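Local coordinates for protein DnaJ homolog subfamily C member 27-A (Xenopus laevis, PDB 6JMG) that binds GTP and magnesium through a Rab-family GTPase domain joined to a DnaJ domain, and is possibly involved in regulating the MEK/ERK pathway, at residues D71-H75 and P76-E80; P226-R230 and D231-K235; R238-A241 and V242-P246. One frame throughout, in Å; residues are numbered along the deposited sequence.

Interaction 1 (D71-H75 and P76-E80). With GTP (guanosine-5'-triphosphate), chain C.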
# COMPACT_ATOMS: atom_id res chain seq x y z
N ASP A 71 -11.45 -0.15 13.39
CA ASP A 71 -12.45 0.30 12.43
C ASP A 71 -12.53 1.81 12.55
O ASP A 71 -12.92 2.32 13.60
CB ASP A 71 -13.78 -0.39 12.74
CG ASP A 71 -14.93 0.14 11.92
OD1 ASP A 71 -14.71 0.73 10.85
OD2 ASP A 71 -16.08 -0.04 12.35
N MET A 72 -12.11 2.53 11.49
CA MET A 72 -11.98 3.98 11.59
C MET A 72 -13.25 4.67 11.12
O MET A 72 -13.98 4.18 10.26
CB MET A 72 -10.80 4.52 10.75
CG MET A 72 -9.42 3.85 10.97
SD MET A 72 -7.98 4.75 10.27
CE MET A 72 -8.46 5.05 8.64
N ALA A 73 -13.48 5.86 11.68
CA ALA A 73 -14.60 6.70 11.29
C ALA A 73 -14.22 7.48 10.04
O ALA A 73 -13.10 7.99 9.93
CB ALA A 73 -14.95 7.64 12.43
N GLY A 74 -15.13 7.55 9.08
CA GLY A 74 -14.79 8.12 7.79
C GLY A 74 -15.00 9.62 7.66
O GLY A 74 -14.47 10.26 6.76
N HIS A 75 -15.81 10.18 8.53
CA HIS A 75 -16.05 11.61 8.51
C HIS A 75 -14.75 12.38 8.73
O HIS A 75 -13.93 11.99 9.57
CB HIS A 75 -17.08 11.96 9.58
CG HIS A 75 -17.62 13.35 9.46
ND1 HIS A 75 -16.87 14.46 9.75
CD2 HIS A 75 -18.83 13.80 9.05
CE1 HIS A 75 -17.59 15.55 9.54
NE2 HIS A 75 -18.78 15.17 9.12
N PRO A 76 -14.50 13.44 7.97
CA PRO A 76 -13.24 14.19 8.13
C PRO A 76 -13.06 14.83 9.50
O PRO A 76 -11.91 15.06 9.92
CB PRO A 76 -13.32 15.26 7.04
CG PRO A 76 -14.77 15.38 6.72
CD PRO A 76 -15.36 14.00 6.92
N PHE A 77 -14.15 15.10 10.23
CA PHE A 77 -14.03 15.64 11.58
C PHE A 77 -13.09 14.80 12.44
O PHE A 77 -12.44 15.32 13.35
CB PHE A 77 -15.42 15.73 12.22
CG PHE A 77 -15.41 16.13 13.68
CD1 PHE A 77 -15.21 15.18 14.68
CD2 PHE A 77 -15.62 17.45 14.05
CE1 PHE A 77 -15.20 15.55 16.01
CE2 PHE A 77 -15.62 17.81 15.38
CZ PHE A 77 -15.40 16.86 16.36
N PHE A 78 -13.01 13.49 12.17
CA PHE A 78 -12.22 12.57 12.96
C PHE A 78 -10.81 12.37 12.41
O PHE A 78 -10.14 11.41 12.81
CB PHE A 78 -12.95 11.24 13.08
CG PHE A 78 -14.19 11.31 13.91
CD1 PHE A 78 -14.12 11.61 15.27
CD2 PHE A 78 -15.44 11.11 13.34
CE1 PHE A 78 -15.26 11.70 16.03
CE2 PHE A 78 -16.58 11.19 14.10
CZ PHE A 78 -16.50 11.48 15.45
N TYR A 79 -10.35 13.28 11.55
CA TYR A 79 -8.99 13.21 11.03
C TYR A 79 -7.97 13.05 12.16
O TYR A 79 -7.13 12.13 12.13
CB TYR A 79 -8.71 14.46 10.22
CG TYR A 79 -7.29 14.61 9.77
CD1 TYR A 79 -6.72 13.71 8.87
CD2 TYR A 79 -6.50 15.66 10.23
CE1 TYR A 79 -5.42 13.84 8.45
CE2 TYR A 79 -5.20 15.80 9.81
CZ TYR A 79 -4.66 14.89 8.92
OH TYR A 79 -3.35 15.04 8.51
N GLU A 80 -8.04 13.92 13.16
CA GLU A 80 -7.04 13.93 14.22
C GLU A 80 -7.14 12.70 15.11
O GLU A 80 -6.14 12.25 15.68
CB GLU A 80 -7.16 15.20 15.06
CG GLU A 80 -6.68 16.45 14.34
CD GLU A 80 -7.79 17.19 13.60
OE1 GLU A 80 -8.86 16.58 13.35
OE2 GLU A 80 -7.60 18.38 13.27
PG GTP C . -18.77 5.55 9.27
O1G GTP C . -18.38 4.67 10.44
O2G GTP C . -17.56 6.05 8.52
O3G GTP C . -19.57 6.74 9.78
O3B GTP C . -19.62 4.75 8.15
PB GTP C . -19.33 3.22 7.74
O1B GTP C . -18.35 3.13 6.61
O2B GTP C . -18.86 2.34 8.87
O3A GTP C . -20.76 2.75 7.16
PA GTP C . -21.68 1.66 7.89
O1A GTP C . -21.02 0.30 7.96
O2A GTP C . -22.07 2.11 9.27
O5' GTP C . -22.93 1.69 6.91
C5' GTP C . -23.55 2.92 6.62
C4' GTP C . -24.99 2.62 6.21
O4' GTP C . -24.95 1.92 5.00
C3' GTP C . -25.74 1.74 7.17
O3' GTP C . -27.05 2.21 7.10
C2' GTP C . -25.73 0.35 6.57
O2' GTP C . -26.92 -0.38 6.77
C1' GTP C . -25.64 0.67 5.11
N9 GTP C . -24.89 -0.35 4.38
C8 GTP C . -23.63 -0.81 4.66
N7 GTP C . -23.30 -1.73 3.71
C5 GTP C . -24.33 -1.85 2.85
C6 GTP C . -24.51 -2.63 1.72
O6 GTP C . -23.64 -3.41 1.34
N1 GTP C . -25.68 -2.52 1.00
C2 GTP C . -26.67 -1.66 1.40
N2 GTP C . -27.79 -1.59 0.69
N3 GTP C . -26.49 -0.88 2.53
C4 GTP C . -25.34 -0.98 3.25
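From H75 to F78 the backbone makes a tight turn, with the amide N of F78 donating to the carbonyl O of H75 at 3.1 Å; Y79 N then bonds to P76 O as helix 79-82 begins. The H75 side chain belongs to the same turn. Its CG stands anti to the backbone N (chi1 -168°), which carries the imidazole forward along the chain, where ND1 accepts from F77 N at 2.8 Å. The donor lies close to the ring plane and the N-H points well at the nitrogen (159°), while P76 covers one face: its CD sits 3.6 Å from the ring centroid in a CH-pi contact. With its edge and one face engaged, the imidazole is turned from the nucleotide, its nearest ring atom, H75 CG, lying 6.9 Å from GTP O3G. Apolar contact adds to the turn. A73 CB meets CD2 of F78 obliquely at 3.6 Å, and F77 CD1 stands 3.7 Å above the centre of the F78 ring. Between A73 and H75, G74 gives its amide N to GTP O2G at 2.9 Å, and a side chain at G74 would crowd that same oxygen. D71, at the end of strand 63-72, bonds through its carboxylate to S30, a magnesium ligand, and to S21. D71 to G74 is thus the DxxG motif of small GTPases, which opens switch II and reads the gamma-phosphate through its glycine amide; H75 follows where Ras and most Rab proteins carry glutamine.

Interaction 2 (P226-R230 and D231-K235)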
# COMPACT_ATOMS: atom_id res chain seq x y z
N PRO A 226 27.54 17.65 -12.29
CA PRO A 226 28.44 18.06 -11.20
C PRO A 226 27.96 19.37 -10.58
O PRO A 226 27.46 20.27 -11.26
CB PRO A 226 29.80 18.22 -11.89
CG PRO A 226 29.73 17.30 -13.07
CD PRO A 226 28.28 17.29 -13.51
N GLY A 227 28.09 19.45 -9.26
CA GLY A 227 27.60 20.59 -8.52
C GLY A 227 26.20 20.42 -7.98
O GLY A 227 25.48 21.41 -7.81
N ALA A 228 25.80 19.19 -7.69
CA ALA A 228 24.46 18.87 -7.22
C ALA A 228 24.48 18.83 -5.70
O ALA A 228 25.44 18.35 -5.11
CB ALA A 228 23.99 17.54 -7.80
N THR A 229 23.46 19.42 -5.06
CA THR A 229 23.24 19.21 -3.63
C THR A 229 23.38 17.75 -3.24
O THR A 229 23.04 16.84 -4.01
CB THR A 229 21.86 19.71 -3.19
OG1 THR A 229 20.91 18.65 -3.33
CG2 THR A 229 21.42 20.90 -3.99
N ARG A 230 23.87 17.52 -2.02
CA ARG A 230 23.64 16.25 -1.35
C ARG A 230 22.17 15.84 -1.40
O ARG A 230 21.85 14.66 -1.57
CB ARG A 230 24.12 16.31 0.11
CG ARG A 230 23.31 15.44 1.09
CD ARG A 230 24.16 14.87 2.24
NE ARG A 230 24.85 15.92 2.99
CZ ARG A 230 24.34 16.55 4.05
NH1 ARG A 230 23.14 16.22 4.51
NH2 ARG A 230 25.05 17.50 4.66
N ASP A 231 21.26 16.81 -1.27
CA ASP A 231 19.85 16.42 -1.27
C ASP A 231 19.40 15.97 -2.65
O ASP A 231 18.50 15.13 -2.76
CB ASP A 231 18.98 17.58 -0.76
CG ASP A 231 17.59 17.12 -0.35
OD1 ASP A 231 17.44 15.97 0.13
OD2 ASP A 231 16.63 17.90 -0.54
N GLU A 232 20.03 16.48 -3.71
CA GLU A 232 19.66 16.03 -5.04
C GLU A 232 20.22 14.65 -5.34
O GLU A 232 19.53 13.82 -5.94
CB GLU A 232 20.12 17.03 -6.10
CG GLU A 232 19.36 18.32 -6.02
CD GLU A 232 20.12 19.46 -6.63
OE1 GLU A 232 21.28 19.25 -7.03
OE2 GLU A 232 19.55 20.56 -6.67
N VAL A 233 21.46 14.36 -4.92
CA VAL A 233 21.95 13.02 -5.21
C VAL A 233 21.23 12.01 -4.33
O VAL A 233 20.95 10.88 -4.76
CB VAL A 233 23.48 12.92 -5.05
CG1 VAL A 233 24.20 14.11 -5.66
CG2 VAL A 233 23.81 12.80 -3.66
N ASN A 234 20.81 12.42 -3.13
CA ASN A 234 19.95 11.56 -2.33
C ASN A 234 18.67 11.24 -3.06
O ASN A 234 18.24 10.08 -3.09
CB ASN A 234 19.64 12.19 -0.98
CG ASN A 234 20.73 11.94 0.02
OD1 ASN A 234 21.59 11.06 -0.18
ND2 ASN A 234 20.73 12.72 1.09
N LYS A 235 18.04 12.25 -3.67
CA LYS A 235 16.72 11.99 -4.23
C LYS A 235 16.81 11.30 -5.58
O LYS A 235 15.95 10.48 -5.91
CB LYS A 235 15.91 13.28 -4.35
CG LYS A 235 15.65 14.02 -3.02
CD LYS A 235 14.92 13.21 -1.89
CE LYS A 235 14.03 12.04 -2.34
NZ LYS A 235 13.30 11.40 -1.19
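T229 and E232 meet in a capping box at the start of helix 230-244, each side chain turned to the other's backbone amide. T229 OG1 accepts from E232 N, although the modelled separation is too short to be taken literally at this resolution. In return E232 OE1 receives T229 N at 2.9 Å, a weak bond because the N-H is poorly aimed (124°). E232 can reach back because CG lies anti to its carbonyl carbon (chi1 -68°) and the chain beyond is extended; it crosses T229 at about a right angle, its carboxylate end passing beside the T229 methyl. Regular helical bonds take over at once: V233 N to T229 O at 3.1 Å and N234 N to R230 O at 2.9 Å. Beneath the polar cap, V233 CG1 approaches A228 CB at 4.0 Å, and V233 also touches L268 and L269 of helix 254-278. Were V233 cut back to an alanine, a gap would probably open beside A228, and this first turn would lose grip on those two leucines. R230 and N234 lie side by side, pointing the same way, and both touch L269; N234 OD1 accepts from R265 NE. The chemistry is therefore divided: reciprocal polar bonds answer amide groups that have no preceding helical turn to supply acceptors, while the carboxylate of E232, placed at the amino end, would probably be favoured by the helix dipole.

Interaction 3 (R238-A241 and V242-P246)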
# COMPACT_ATOMS: atom_id res chain seq x y z
N ARG A 238 17.32 7.53 -4.45
CA ARG A 238 16.22 6.72 -3.94
C ARG A 238 15.27 6.30 -5.05
O ARG A 238 14.64 5.24 -4.95
CB ARG A 238 15.45 7.46 -2.84
CG ARG A 238 16.30 8.35 -1.99
CD ARG A 238 15.72 8.68 -0.62
NE ARG A 238 16.78 9.26 0.20
CZ ARG A 238 16.76 10.48 0.73
NH1 ARG A 238 15.72 11.26 0.54
NH2 ARG A 238 17.79 10.90 1.45
N LYS A 239 15.20 7.05 -6.15
CA LYS A 239 14.27 6.60 -7.18
C LYS A 239 14.84 5.44 -7.97
O LYS A 239 14.09 4.54 -8.38
CB LYS A 239 13.90 7.75 -8.12
CG LYS A 239 12.90 8.73 -7.53
CD LYS A 239 12.83 10.03 -8.30
CE LYS A 239 14.14 10.37 -8.98
NZ LYS A 239 14.19 11.80 -9.42
N LEU A 240 16.16 5.39 -8.10
CA LEU A 240 16.82 4.22 -8.67
C LEU A 240 16.79 3.04 -7.71
O LEU A 240 16.60 1.89 -8.13
CB LEU A 240 18.25 4.59 -9.04
CG LEU A 240 18.39 5.41 -10.33
CD1 LEU A 240 19.81 5.94 -10.51
CD2 LEU A 240 17.96 4.56 -11.52
N ALA A 241 16.97 3.29 -6.41
CA ALA A 241 16.94 2.20 -5.44
C ALA A 241 15.59 1.49 -5.43
O ALA A 241 15.54 0.25 -5.35
CB ALA A 241 17.28 2.71 -4.04
N VAL A 242 14.49 2.24 -5.45
CA VAL A 242 13.19 1.56 -5.49
C VAL A 242 13.00 0.86 -6.83
O VAL A 242 12.31 -0.17 -6.91
CB VAL A 242 12.02 2.51 -5.19
CG1 VAL A 242 12.33 3.37 -3.98
CG2 VAL A 242 11.68 3.35 -6.40
N LEU A 243 13.61 1.38 -7.89
CA LEU A 243 13.43 0.80 -9.21
C LEU A 243 14.22 -0.50 -9.34
O LEU A 243 13.71 -1.48 -9.89
CB LEU A 243 13.86 1.82 -10.27
CG LEU A 243 13.60 1.50 -11.75
CD1 LEU A 243 12.10 1.38 -12.04
CD2 LEU A 243 14.23 2.58 -12.62
N LEU A 244 15.43 -0.55 -8.78
CA LEU A 244 16.39 -1.57 -9.13
C LEU A 244 16.73 -2.56 -8.02
O LEU A 244 17.52 -3.48 -8.26
CB LEU A 244 17.69 -0.93 -9.58
CG LEU A 244 17.58 -0.04 -10.79
CD1 LEU A 244 18.94 0.54 -11.03
CD2 LEU A 244 17.13 -0.85 -11.97
N HIS A 245 16.18 -2.39 -6.83
CA HIS A 245 16.61 -3.24 -5.74
C HIS A 245 16.32 -4.71 -6.13
O HIS A 245 15.27 -4.98 -6.68
CB HIS A 245 15.90 -2.88 -4.44
CG HIS A 245 16.48 -3.58 -3.25
ND1 HIS A 245 16.29 -4.92 -3.01
CD2 HIS A 245 17.28 -3.13 -2.25
CE1 HIS A 245 16.93 -5.27 -1.91
NE2 HIS A 245 17.53 -4.20 -1.43
N PRO A 246 17.31 -5.60 -5.94
CA PRO A 246 17.10 -7.00 -6.42
C PRO A 246 15.95 -7.73 -5.74
O PRO A 246 15.49 -8.75 -6.27
CB PRO A 246 18.45 -7.67 -6.10
CG PRO A 246 19.39 -6.58 -5.70
CD PRO A 246 18.60 -5.39 -5.31
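One face of the H245 imidazole carries P246, with P246 CD 3.2 Å above the ring plane and displaced toward the rim. The F258 ring of helix 254-278 also meets the imidazole, the two planes inclined at about 55°. H245 CB, rather than the ring, meets the carbonyl O of A241, at 3.3 Å. A first torsion of -170° sets the H245 ring beside its own carbonyl carbon, within reach of the next residues, and ND1 accepts from the amide N of D247. The amide N of H245 itself still reaches A241 O at 3.1 Å, but only weakly, as befits the first residue to leave helical backbone angles. H245, P246 and D247 spell the HPD signature of J-domains, placed as in relatives just after the second helix; in that family the tripeptide is needed to stimulate the ATPase of Hsp70, a role that can only be inferred here. Behind the signature, helix 230-244 ends with V242 N bonded to R238 O at 3.0 Å and nearly straight at 167°, followed by bonds from L243 N to K239 O and from L244 N to L240 O. V242 lays its methyls over the preceding turn, CG1 near R238 O and CG2 near K239 O. On the buried side, L240 and L244 run side by side in the same direction, CD2 of L240 lying 4.2 Å from CD1 of L244. L240 leans on V261 and L244 on A257, both of helix 254-278, while L244 also meets I209 and I212 of helix 203-213, the helix whose E204 and S208 are touched by L243.

In the fold
The three contacts show local turns serving two modules of one chain. Interaction 1 belongs to the GTPase domain and touches the nucleotide directly, with the A73 side chain about 6 Å from the bound magnesium. Interactions 2 and 3 lie in the DnaJ domain, with centres about 17 Å apart, at the beginning and end of the same helix, 230-244, and both pack against helix 254-278. Neither comes near the GTP-binding turn: centre to centre, interaction 1 is about 39 Å from interaction 2 and 34 Å from interaction 3, and the nearest atoms remain about 20 and 21 Å away. Interactions 1 and 3 stand on opposite sides of the chain's centre.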